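Local coordinates for XPF endonuclease (Aeropyrum pernix, PDB 2BGW) that cuts DNA in a structure-specific manner as an endonuclease of nucleotide excision repair, and probably works as a homodimer, at the interface of chains A and B. Coordinates in Å, arbitrary orientation; residue numbers count along the deposited sequence, not the author numbering. Chains: chain A/B, XPF endonuclease.

Contact 1: the interface of chains A and B. Residues chain A 189-190, 211, 214-215; chain B 184, 186.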
ATOM      1  N   PHE A 189     -12.446 -21.512  11.484  1.00 40.37           N
ATOM      2  CA  PHE A 189     -11.888 -21.648  12.836  1.00 40.49           C
ATOM      3  C   PHE A 189     -12.334 -22.928  13.523  1.00 41.03           C
ATOM      4  O   PHE A 189     -12.096 -23.123  14.707  1.00 41.65           O
ATOM      5  CB  PHE A 189     -12.321 -20.466  13.687  1.00 39.85           C
ATOM      6  CG  PHE A 189     -11.632 -19.192  13.346  1.00 39.04           C
ATOM      7  CD1 PHE A 189     -10.370 -19.200  12.776  1.00 37.47           C
ATOM      8  CD2 PHE A 189     -12.224 -17.978  13.630  1.00 38.52           C
ATOM      9  CE1 PHE A 189      -9.723 -18.038  12.482  1.00 36.51           C
ATOM     10  CE2 PHE A 189     -11.565 -16.797  13.344  1.00 38.12           C
ATOM     11  CZ  PHE A 189     -10.310 -16.837  12.762  1.00 37.76           C
ATOM     12  N   THR A 190     -12.948 -23.813  12.756  1.00 41.47           N
ATOM     13  CA  THR A 190     -13.704 -24.910  13.290  1.00 41.49           C
ATOM     14  C   THR A 190     -13.328 -26.156  12.548  1.00 42.35           C
ATOM     15  O   THR A 190     -13.622 -27.255  12.997  1.00 42.81           O
ATOM     16  CB  THR A 190     -15.200 -24.588  13.178  1.00 41.30           C
ATOM     17  OG1 THR A 190     -15.735 -24.474  14.494  1.00 40.33           O
ATOM     18  CG2 THR A 190     -15.984 -25.601  12.356  1.00 40.26           C
ATOM     19  N   LYS A 211      -4.296 -25.115  14.046  1.00 46.84           N
ATOM     20  CA  LYS A 211      -5.143 -25.884  14.938  1.00 45.92           C
ATOM     21  C   LYS A 211      -4.651 -25.725  16.370  1.00 45.31           C
ATOM     22  O   LYS A 211      -5.422 -25.296  17.225  1.00 45.17           O
ATOM     23  CB  LYS A 211      -5.196 -27.353  14.513  1.00 45.94           C
ATOM     24  CG  LYS A 211      -6.151 -27.629  13.343  1.00 46.90           C
ATOM     25  CD  LYS A 211      -7.613 -28.096  13.743  1.00 48.32           C
ATOM     26  CE  LYS A 211      -8.169 -27.499  15.047  1.00 46.57           C
ATOM     27  NZ  LYS A 211      -9.586 -27.144  14.906  1.00 44.88           N
ATOM     28  N   LEU A 214      -5.704 -22.543  17.731  1.00 43.09           N
ATOM     29  CA  LEU A 214      -7.121 -22.395  17.866  1.00 43.44           C
ATOM     30  C   LEU A 214      -7.630 -23.085  19.111  1.00 44.56           C
ATOM     31  O   LEU A 214      -8.653 -22.683  19.667  1.00 44.53           O
ATOM     32  CB  LEU A 214      -7.792 -22.997  16.645  1.00 43.31           C
ATOM     33  CG  LEU A 214      -7.748 -22.158  15.373  1.00 42.86           C
ATOM     34  CD1 LEU A 214      -8.121 -22.992  14.176  1.00 42.38           C
ATOM     35  CD2 LEU A 214      -8.675 -20.946  15.511  1.00 42.30           C
ATOM     36  N   MET A 215      -6.899 -24.108  19.561  1.00 45.92           N
ATOM     37  CA  MET A 215      -7.398 -25.057  20.579  1.00 47.49           C
ATOM     38  C   MET A 215      -6.659 -25.090  21.907  1.00 46.56           C
ATOM     39  O   MET A 215      -7.271 -25.355  22.929  1.00 47.23           O
ATOM     40  CB  MET A 215      -7.430 -26.473  20.032  1.00 46.90           C
ATOM     41  CG  MET A 215      -8.124 -26.584  18.702  1.00 49.38           C
ATOM     42  SD  MET A 215      -9.024 -28.135  18.525  1.00 53.19           S
ATOM     43  CE  MET A 215     -10.280 -27.997  19.849  1.00 54.21           C
TER
ATOM     44  N   SER B 184      -9.988 -20.566  25.303  1.00 39.18           N
ATOM     45  CA  SER B 184      -9.634 -21.123  23.991  1.00 38.55           C
ATOM     46  C   SER B 184     -10.145 -20.148  22.929  1.00 38.25           C
ATOM     47  O   SER B 184     -11.148 -19.455  23.150  1.00 38.02           O
ATOM     48  CB  SER B 184     -10.299 -22.497  23.837  1.00 39.02           C
ATOM     49  OG  SER B 184     -10.126 -23.051  22.543  1.00 39.69           O
ATOM     50  N   GLU B 186     -11.036 -20.962  19.731  1.00 37.08           N
ATOM     51  CA  GLU B 186     -12.151 -21.693  19.128  1.00 37.89           C
ATOM     52  C   GLU B 186     -13.449 -21.517  19.903  1.00 37.60           C
ATOM     53  O   GLU B 186     -14.533 -21.391  19.328  1.00 37.44           O
ATOM     54  CB  GLU B 186     -11.818 -23.167  19.025  1.00 37.87           C
ATOM     55  CG  GLU B 186     -12.958 -23.985  18.558  1.00 40.84           C
ATOM     56  CD  GLU B 186     -12.509 -25.204  17.784  1.00 47.10           C
ATOM     57  OE1 GLU B 186     -11.350 -25.694  17.972  1.00 47.14           O
ATOM     58  OE2 GLU B 186     -13.349 -25.679  16.979  1.00 50.25           O
TER
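B:Glu186 reaches into chain A between the end of helix 204-215 and the loop at A:Phe189 and A:Thr190. The firm part lies at its backbone. Its N, in the first turn of helix 185-188, donates to the main-chain O of A:Leu214 at 2.9 Å, in the carbonyl plane and with 162° at the hydrogen. CG is anti to the backbone N (chi1 174°) and the chain runs out extended beyond it, which carries the carboxylate away from that bond and along A:Met215. Those two side chains lie next to each other and point the same way, with SD of A:Met215 3.4 Å from OE1 of B:Glu186. The bent A:Lys211 chain brings its ammonium NZ to 3.8 Å from the same OE1, a salt bridge at long range. Looser still is the far side of the carboxylate: A:Thr190 crosses B:Glu186 at about a right angle, its hydroxyl OG1 3.6 Å from OE2, too far to count as a bond. An alanine in place of B:Glu186 would probably leave the A:Lys211 ammonium without its mate across the interface and open a gap beside A:Met215. At the other edge of the patch B:Ser184 adds a weak hydrogen bond, its hydroxyl OG 3.3 Å from the A:Leu214 carbonyl O that also accepts from B:Glu186 N.

Contact 2: the interface of chains A and B. Residues chain A 103, 106, 110, 117; chain B 117-119, 129.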
ATOM      1  N   TYR A 103      14.129  12.146   1.219  1.00 35.94           N
ATOM      2  CA  TYR A 103      14.214  11.467  -0.062  1.00 35.91           C
ATOM      3  C   TYR A 103      14.731  10.046   0.135  1.00 35.79           C
ATOM      4  O   TYR A 103      14.261   9.122  -0.527  1.00 36.22           O
ATOM      5  CB  TYR A 103      15.082  12.234  -1.073  1.00 36.32           C
ATOM      6  CG  TYR A 103      14.525  13.578  -1.496  1.00 37.30           C
ATOM      7  CD1 TYR A 103      15.193  14.767  -1.180  1.00 37.58           C
ATOM      8  CD2 TYR A 103      13.325  13.674  -2.210  1.00 39.41           C
ATOM      9  CE1 TYR A 103      14.683  16.025  -1.560  1.00 36.70           C
ATOM     10  CE2 TYR A 103      12.809  14.935  -2.606  1.00 39.41           C
ATOM     11  CZ  TYR A 103      13.504  16.100  -2.268  1.00 37.48           C
ATOM     12  OH  TYR A 103      13.010  17.323  -2.632  1.00 37.12           O
ATOM     13  N   MET A 106      11.895   7.926   1.087  1.00 35.16           N
ATOM     14  CA  MET A 106      11.093   7.675  -0.087  1.00 35.51           C
ATOM     15  C   MET A 106      11.648   6.516  -0.884  1.00 35.13           C
ATOM     16  O   MET A 106      10.939   5.558  -1.156  1.00 35.37           O
ATOM     17  CB  MET A 106      11.038   8.924  -0.935  1.00 35.56           C
ATOM     18  CG  MET A 106      10.302  10.027  -0.250  1.00 35.91           C
ATOM     19  SD  MET A 106      10.379  11.488  -1.255  1.00 37.49           S
ATOM     20  CE  MET A 106       9.160  12.490  -0.367  1.00 36.22           C
ATOM     21  N   GLN A 110      10.015   2.523  -1.170  1.00 36.43           N
ATOM     22  CA  GLN A 110       9.810   2.048  -2.522  1.00 37.36           C
ATOM     23  C   GLN A 110      10.582   0.778  -2.803  1.00 37.48           C
ATOM     24  O   GLN A 110      10.054  -0.118  -3.411  1.00 38.38           O
ATOM     25  CB  GLN A 110      10.238   3.114  -3.525  1.00 38.03           C
ATOM     26  CG  GLN A 110       9.215   4.228  -3.843  1.00 40.28           C
ATOM     27  CD  GLN A 110       8.375   3.871  -5.046  1.00 44.37           C
ATOM     28  OE1 GLN A 110       7.956   2.708  -5.202  1.00 46.79           O
ATOM     29  NE2 GLN A 110       8.119   4.852  -5.909  1.00 43.41           N
ATOM     30  N   LEU A 117       4.614   5.587  -4.270  1.00 28.92           N
ATOM     31  CA  LEU A 117       4.429   6.974  -3.820  1.00 29.64           C
ATOM     32  C   LEU A 117       3.798   7.777  -4.906  1.00 30.42           C
ATOM     33  O   LEU A 117       4.134   7.588  -6.073  1.00 31.24           O
ATOM     34  CB  LEU A 117       5.748   7.625  -3.452  1.00 28.97           C
ATOM     35  CG  LEU A 117       6.482   7.021  -2.263  1.00 30.35           C
ATOM     36  CD1 LEU A 117       7.903   7.541  -2.232  1.00 31.98           C
ATOM     37  CD2 LEU A 117       5.780   7.285  -0.925  1.00 30.23           C
TER
ATOM     38  N   LEU B 117       6.916   6.447  -9.411  1.00 29.79           N
ATOM     39  CA  LEU B 117       7.185   7.851  -9.512  1.00 30.44           C
ATOM     40  C   LEU B 117       7.833   8.394  -8.261  1.00 31.62           C
ATOM     41  O   LEU B 117       7.517   7.984  -7.149  1.00 32.52           O
ATOM     42  CB  LEU B 117       5.881   8.583  -9.690  1.00 30.15           C
ATOM     43  CG  LEU B 117       5.073   8.120 -10.877  1.00 29.85           C
ATOM     44  CD1 LEU B 117       3.871   8.994 -10.898  1.00 31.30           C
ATOM     45  CD2 LEU B 117       5.860   8.262 -12.164  1.00 30.76           C
ATOM     46  N   MET B 118       8.720   9.358  -8.419  1.00 32.17           N
ATOM     47  CA  MET B 118       9.094  10.144  -7.272  1.00 32.78           C
ATOM     48  C   MET B 118       8.803  11.559  -7.681  1.00 33.21           C
ATOM     49  O   MET B 118       8.752  11.878  -8.866  1.00 33.53           O
ATOM     50  CB  MET B 118      10.566   9.964  -6.943  1.00 32.88           C
ATOM     51  CG  MET B 118      11.025   8.513  -6.928  1.00 34.33           C
ATOM     52  SD  MET B 118      11.205   7.809  -5.296  1.00 37.68           S
ATOM     53  CE  MET B 118      10.187   8.917  -4.331  1.00 39.37           C
ATOM     54  N   ASN B 119       8.580  12.416  -6.709  1.00 33.56           N
ATOM     55  CA  ASN B 119       8.550  13.827  -7.000  1.00 33.77           C
ATOM     56  C   ASN B 119       9.599  14.537  -6.146  1.00 33.18           C
ATOM     57  O   ASN B 119       9.534  14.517  -4.923  1.00 33.43           O
ATOM     58  CB  ASN B 119       7.156  14.386  -6.738  1.00 34.42           C
ATOM     59  CG  ASN B 119       7.082  15.879  -6.988  1.00 36.57           C
ATOM     60  OD1 ASN B 119       7.010  16.680  -6.049  1.00 39.31           O
ATOM     61  ND2 ASN B 119       7.134  16.270  -8.262  1.00 38.52           N
ATOM     62  N   VAL B 129      17.704  11.324  -4.352  1.00 30.36           N
ATOM     63  CA  VAL B 129      16.872  10.160  -4.570  1.00 29.75           C
ATOM     64  C   VAL B 129      17.702   9.116  -5.273  1.00 30.29           C
ATOM     65  O   VAL B 129      17.698   7.969  -4.869  1.00 30.94           O
ATOM     66  CB  VAL B 129      15.631  10.486  -5.398  1.00 29.26           C
ATOM     67  CG1 VAL B 129      14.985   9.223  -5.905  1.00 28.97           C
ATOM     68  CG2 VAL B 129      14.670  11.205  -4.562  1.00 28.44           C
TER
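Helix 99-112 and strand 116-120 of the ERCC4 nuclease domain in chain A meet strand 116-120 and helix 123-136 of chain B, and the join is apolar. At its middle is the thioether tip of B:Met118. Its chain bends at chi2 (-102°) and again at chi3, curling the methyl CE back over its own CB, into the angle between A:Leu117 and A:Met106. There CE sits 3.4 Å from CD1 of A:Leu117 and 3.5 Å from CB of A:Met106, so the one methyl touches both a strand and a helix residue. The A:Met106 chain is extended instead, and its SD passes 4.0 Å from the same CE. One end of the patch is formed by A:Tyr103 and B:Val129, whose side chains cross at about a right angle: the CG2 branch of the valine lies 3.7 Å from the tyrosine CB and equally near ring atom CD2. Toward the other end the amide NE2 of A:Gln110 comes to 3.4 Å from the B:Leu117 carbonyl O, which is not a hydrogen bond. The backbones of the two Leu117 copies come together with their side chains pointing apart, CB of A:Leu117 4.1 Å from O of B:Leu117 and the reverse pair equally spaced, which suggests that they lie near the two-fold axis. In each nuclease domain the patch is formed by helix 99-112, strand 116-120 and the helix that follows it, on the face turned to the partner.

Contact 3: the interface of chains A and B. Residues chain A 167, 212-214, 216; chain B 156, 159-160, 163, 185-186, 189.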
ATOM      1  N   PHE A 167      -2.286 -14.930  11.593  1.00 42.18           N
ATOM      2  CA  PHE A 167      -1.803 -16.277  11.868  1.00 41.78           C
ATOM      3  C   PHE A 167      -0.446 -16.504  11.227  1.00 42.34           C
ATOM      4  O   PHE A 167      -0.126 -15.914  10.173  1.00 42.97           O
ATOM      5  CB  PHE A 167      -2.779 -17.320  11.339  1.00 41.48           C
ATOM      6  CG  PHE A 167      -3.962 -17.586  12.252  1.00 41.42           C
ATOM      7  CD1 PHE A 167      -5.013 -16.659  12.366  1.00 41.49           C
ATOM      8  CD2 PHE A 167      -4.045 -18.775  12.974  1.00 41.19           C
ATOM      9  CE1 PHE A 167      -6.111 -16.902  13.197  1.00 40.42           C
ATOM     10  CE2 PHE A 167      -5.147 -19.039  13.808  1.00 40.85           C
ATOM     11  CZ  PHE A 167      -6.175 -18.101  13.914  1.00 41.88           C
ATOM     12  N   LYS A 212      -3.366 -26.005  16.615  1.00 44.60           N
ATOM     13  CA  LYS A 212      -2.822 -25.921  17.965  1.00 44.12           C
ATOM     14  C   LYS A 212      -3.137 -24.551  18.540  1.00 44.01           C
ATOM     15  O   LYS A 212      -3.535 -24.464  19.697  1.00 44.65           O
ATOM     16  CB  LYS A 212      -1.322 -26.251  18.044  1.00 43.61           C
ATOM     17  N   ILE A 213      -3.027 -23.487  17.743  1.00 43.61           N
ATOM     18  CA  ILE A 213      -3.365 -22.147  18.261  1.00 43.25           C
ATOM     19  C   ILE A 213      -4.860 -21.979  18.581  1.00 43.22           C
ATOM     20  O   ILE A 213      -5.230 -21.356  19.573  1.00 42.85           O
ATOM     21  CB  ILE A 213      -2.929 -21.034  17.321  1.00 43.06           C
ATOM     22  CG1 ILE A 213      -1.421 -20.886  17.357  1.00 43.37           C
ATOM     23  CG2 ILE A 213      -3.562 -19.712  17.743  1.00 42.66           C
ATOM     24  CD1 ILE A 213      -0.869 -20.197  16.140  1.00 45.63           C
ATOM     25  N   LEU A 214      -5.704 -22.543  17.731  1.00 43.09           N
ATOM     26  CA  LEU A 214      -7.121 -22.395  17.866  1.00 43.44           C
ATOM     27  C   LEU A 214      -7.630 -23.085  19.111  1.00 44.56           C
ATOM     28  O   LEU A 214      -8.653 -22.683  19.667  1.00 44.53           O
ATOM     29  CB  LEU A 214      -7.792 -22.997  16.645  1.00 43.31           C
ATOM     30  CG  LEU A 214      -7.748 -22.158  15.373  1.00 42.86           C
ATOM     31  CD1 LEU A 214      -8.121 -22.992  14.176  1.00 42.38           C
ATOM     32  CD2 LEU A 214      -8.675 -20.946  15.511  1.00 42.30           C
ATOM     33  N   THR A 216      -5.360 -24.845  21.918  1.00 46.09           N
ATOM     34  CA  THR A 216      -4.626 -24.940  23.170  1.00 45.43           C
ATOM     35  C   THR A 216      -5.162 -23.989  24.257  1.00 45.17           C
ATOM     36  O   THR A 216      -5.091 -22.791  24.106  1.00 44.66           O
ATOM     37  CB  THR A 216      -3.126 -24.777  22.949  1.00 45.32           C
ATOM     38  OG1 THR A 216      -2.625 -25.947  22.289  1.00 44.19           O
ATOM     39  CG2 THR A 216      -2.420 -24.631  24.275  1.00 46.39           C
TER
ATOM     40  N   VAL B 156       2.455 -20.491  21.820  1.00 59.18           N
ATOM     41  CA  VAL B 156       1.050 -20.432  21.496  1.00 57.34           C
ATOM     42  C   VAL B 156       0.331 -19.353  22.277  1.00 56.45           C
ATOM     43  O   VAL B 156      -0.305 -18.498  21.687  1.00 56.36           O
ATOM     44  CB  VAL B 156       0.419 -21.809  21.612  1.00 57.15           C
ATOM     45  CG1 VAL B 156      -1.080 -21.726  21.586  1.00 57.72           C
ATOM     46  CG2 VAL B 156       0.927 -22.677  20.478  1.00 55.98           C
ATOM     47  N   TRP B 159       0.759 -15.861  20.330  1.00 50.16           N
ATOM     48  CA  TRP B 159      -0.017 -15.817  19.103  1.00 49.16           C
ATOM     49  C   TRP B 159      -1.496 -15.591  19.376  1.00 48.35           C
ATOM     50  O   TRP B 159      -2.169 -14.882  18.617  1.00 48.36           O
ATOM     51  CB  TRP B 159       0.167 -17.108  18.320  1.00 49.46           C
ATOM     52  CG  TRP B 159       1.481 -17.191  17.640  1.00 49.10           C
ATOM     53  CD1 TRP B 159       2.507 -18.011  17.958  1.00 49.18           C
ATOM     54  CD2 TRP B 159       1.912 -16.418  16.528  1.00 49.03           C
ATOM     55  NE1 TRP B 159       3.560 -17.812  17.106  1.00 49.44           N
ATOM     56  CE2 TRP B 159       3.223 -16.834  16.215  1.00 49.63           C
ATOM     57  CE3 TRP B 159       1.319 -15.410  15.760  1.00 50.21           C
ATOM     58  CZ2 TRP B 159       3.960 -16.281  15.162  1.00 50.16           C
ATOM     59  CZ3 TRP B 159       2.054 -14.853  14.704  1.00 50.11           C
ATOM     60  CH2 TRP B 159       3.360 -15.295  14.416  1.00 49.91           C
ATOM     61  N   GLN B 160      -1.986 -16.188  20.461  1.00 47.20           N
ATOM     62  CA  GLN B 160      -3.374 -16.053  20.862  1.00 46.20           C
ATOM     63  C   GLN B 160      -3.695 -14.613  21.188  1.00 45.81           C
ATOM     64  O   GLN B 160      -4.707 -14.087  20.712  1.00 46.02           O
ATOM     65  CB  GLN B 160      -3.679 -16.925  22.070  1.00 46.08           C
ATOM     66  CG  GLN B 160      -3.821 -18.389  21.758  1.00 46.22           C
ATOM     67  CD  GLN B 160      -3.756 -19.285  22.994  1.00 46.40           C
ATOM     68  OE1 GLN B 160      -3.456 -18.838  24.116  1.00 45.78           O
ATOM     69  NE2 GLN B 160      -4.027 -20.570  22.786  1.00 46.54           N
ATOM     70  N   ILE B 163      -3.605 -12.419  17.864  1.00 42.20           N
ATOM     71  CA  ILE B 163      -4.768 -12.604  16.992  1.00 40.75           C
ATOM     72  C   ILE B 163      -6.006 -11.890  17.536  1.00 40.38           C
ATOM     73  O   ILE B 163      -6.618 -11.088  16.847  1.00 40.66           O
ATOM     74  CB  ILE B 163      -5.002 -14.081  16.718  1.00 40.08           C
ATOM     75  CG1 ILE B 163      -3.751 -14.651  16.073  1.00 38.08           C
ATOM     76  CG2 ILE B 163      -6.174 -14.257  15.796  1.00 40.88           C
ATOM     77  CD1 ILE B 163      -3.753 -16.098  15.913  1.00 35.23           C
ATOM     78  N   LEU B 185      -9.470 -20.070  21.783  1.00 37.77           N
ATOM     79  CA  LEU B 185      -9.907 -19.135  20.737  1.00 37.26           C
ATOM     80  C   LEU B 185     -11.134 -19.691  20.098  1.00 36.94           C
ATOM     81  O   LEU B 185     -12.150 -19.003  19.971  1.00 36.42           O
ATOM     82  CB  LEU B 185      -8.839 -18.899  19.666  1.00 37.15           C
ATOM     83  CG  LEU B 185      -7.671 -17.969  20.013  1.00 36.62           C
ATOM     84  CD1 LEU B 185      -6.754 -17.854  18.834  1.00 36.85           C
ATOM     85  CD2 LEU B 185      -8.120 -16.601  20.460  1.00 35.92           C
ATOM     86  N   GLU B 186     -11.036 -20.962  19.731  1.00 37.08           N
ATOM     87  CA  GLU B 186     -12.151 -21.693  19.128  1.00 37.89           C
ATOM     88  C   GLU B 186     -13.449 -21.517  19.903  1.00 37.60           C
ATOM     89  O   GLU B 186     -14.533 -21.391  19.328  1.00 37.44           O
ATOM     90  CB  GLU B 186     -11.818 -23.167  19.025  1.00 37.87           C
ATOM     91  CG  GLU B 186     -12.958 -23.985  18.558  1.00 40.84           C
ATOM     92  CD  GLU B 186     -12.509 -25.204  17.784  1.00 47.10           C
ATOM     93  OE1 GLU B 186     -11.350 -25.694  17.972  1.00 47.14           O
ATOM     94  OE2 GLU B 186     -13.349 -25.679  16.979  1.00 50.25           O
ATOM     95  N   PHE B 189     -14.418 -17.775  19.357  1.00 33.40           N
ATOM     96  CA  PHE B 189     -14.847 -17.609  17.985  1.00 32.95           C
ATOM     97  C   PHE B 189     -16.255 -18.115  17.744  1.00 33.59           C
ATOM     98  O   PHE B 189     -16.862 -17.780  16.724  1.00 34.52           O
ATOM     99  CB  PHE B 189     -13.838 -18.228  17.018  1.00 31.79           C
ATOM    100  CG  PHE B 189     -12.510 -17.500  16.984  1.00 31.01           C
ATOM    101  CD1 PHE B 189     -12.390 -16.193  17.491  1.00 29.28           C
ATOM    102  CD2 PHE B 189     -11.384 -18.097  16.426  1.00 29.32           C
ATOM    103  CE1 PHE B 189     -11.195 -15.529  17.448  1.00 27.55           C
ATOM    104  CE2 PHE B 189     -10.177 -17.421  16.372  1.00 27.65           C
ATOM    105  CZ  PHE B 189     -10.086 -16.142  16.890  1.00 27.86           C
TER
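A largely apolar joint between the two helix-hairpin-helix domains, this interface probably helps to hold the C-terminal domains together as a dimer. A:Phe167, after helix 155-165, presents one ring face to B:Ile163, whose CD1 stands over the ring centre, 3.6 Å from the centroid, in a CH-pi contact. In A:Ile213, CG1 is anti to the carbonyl carbon (chi1 -72°) and CG2 anti to the backbone N, which sends the two branches to different partners: CG2 lies 3.9 Å from CD1 of B:Leu185, while CD1 goes to CB of B:Trp159. CD2 of A:Leu214 reaches CE2 of B:Phe189 at 3.9 Å, and CG1 of B:Val156 rests near CB of A:Thr216. The side-chain amide NE2 of B:Gln160 donates to the carbonyl O of A:Thr216, just past the end of helix 204-215, at 2.8 Å. The donor lies in the carbonyl plane, but the bond is bent to 135° at the hydrogen and the acceptor sits somewhat out of the plane of the glutamine amide. The A:Thr216 hydroxyl OG1 turns back to the A:Lys212 carbonyl O at 3.1 Å. Helix 204-215 of one chain is thus seated against helices 156-165 and 185-188 of the other, which probably fixes how the paired DNA-binding domains are set for DNA.

Contact 1 and contact 3 are neighbours, their C-alpha centres about 6 Å apart, and they share A:Leu214 and B:Glu186; both use helix 204-215 of chain A and the short helix 185-188 of chain B. Contact 1 forms the polar flank of the apolar joint in contact 3. Contact 2 is separate, its C-alpha centre about 44 Å from that of contact 1 and 40 Å from that of contact 3, and joins the nuclease domains instead. Each has a twin with the chains exchanged. The two chains are thus joined at two distant places, which probably lets nuclease and helix-hairpin-helix domains pair as distinct units within one dimer.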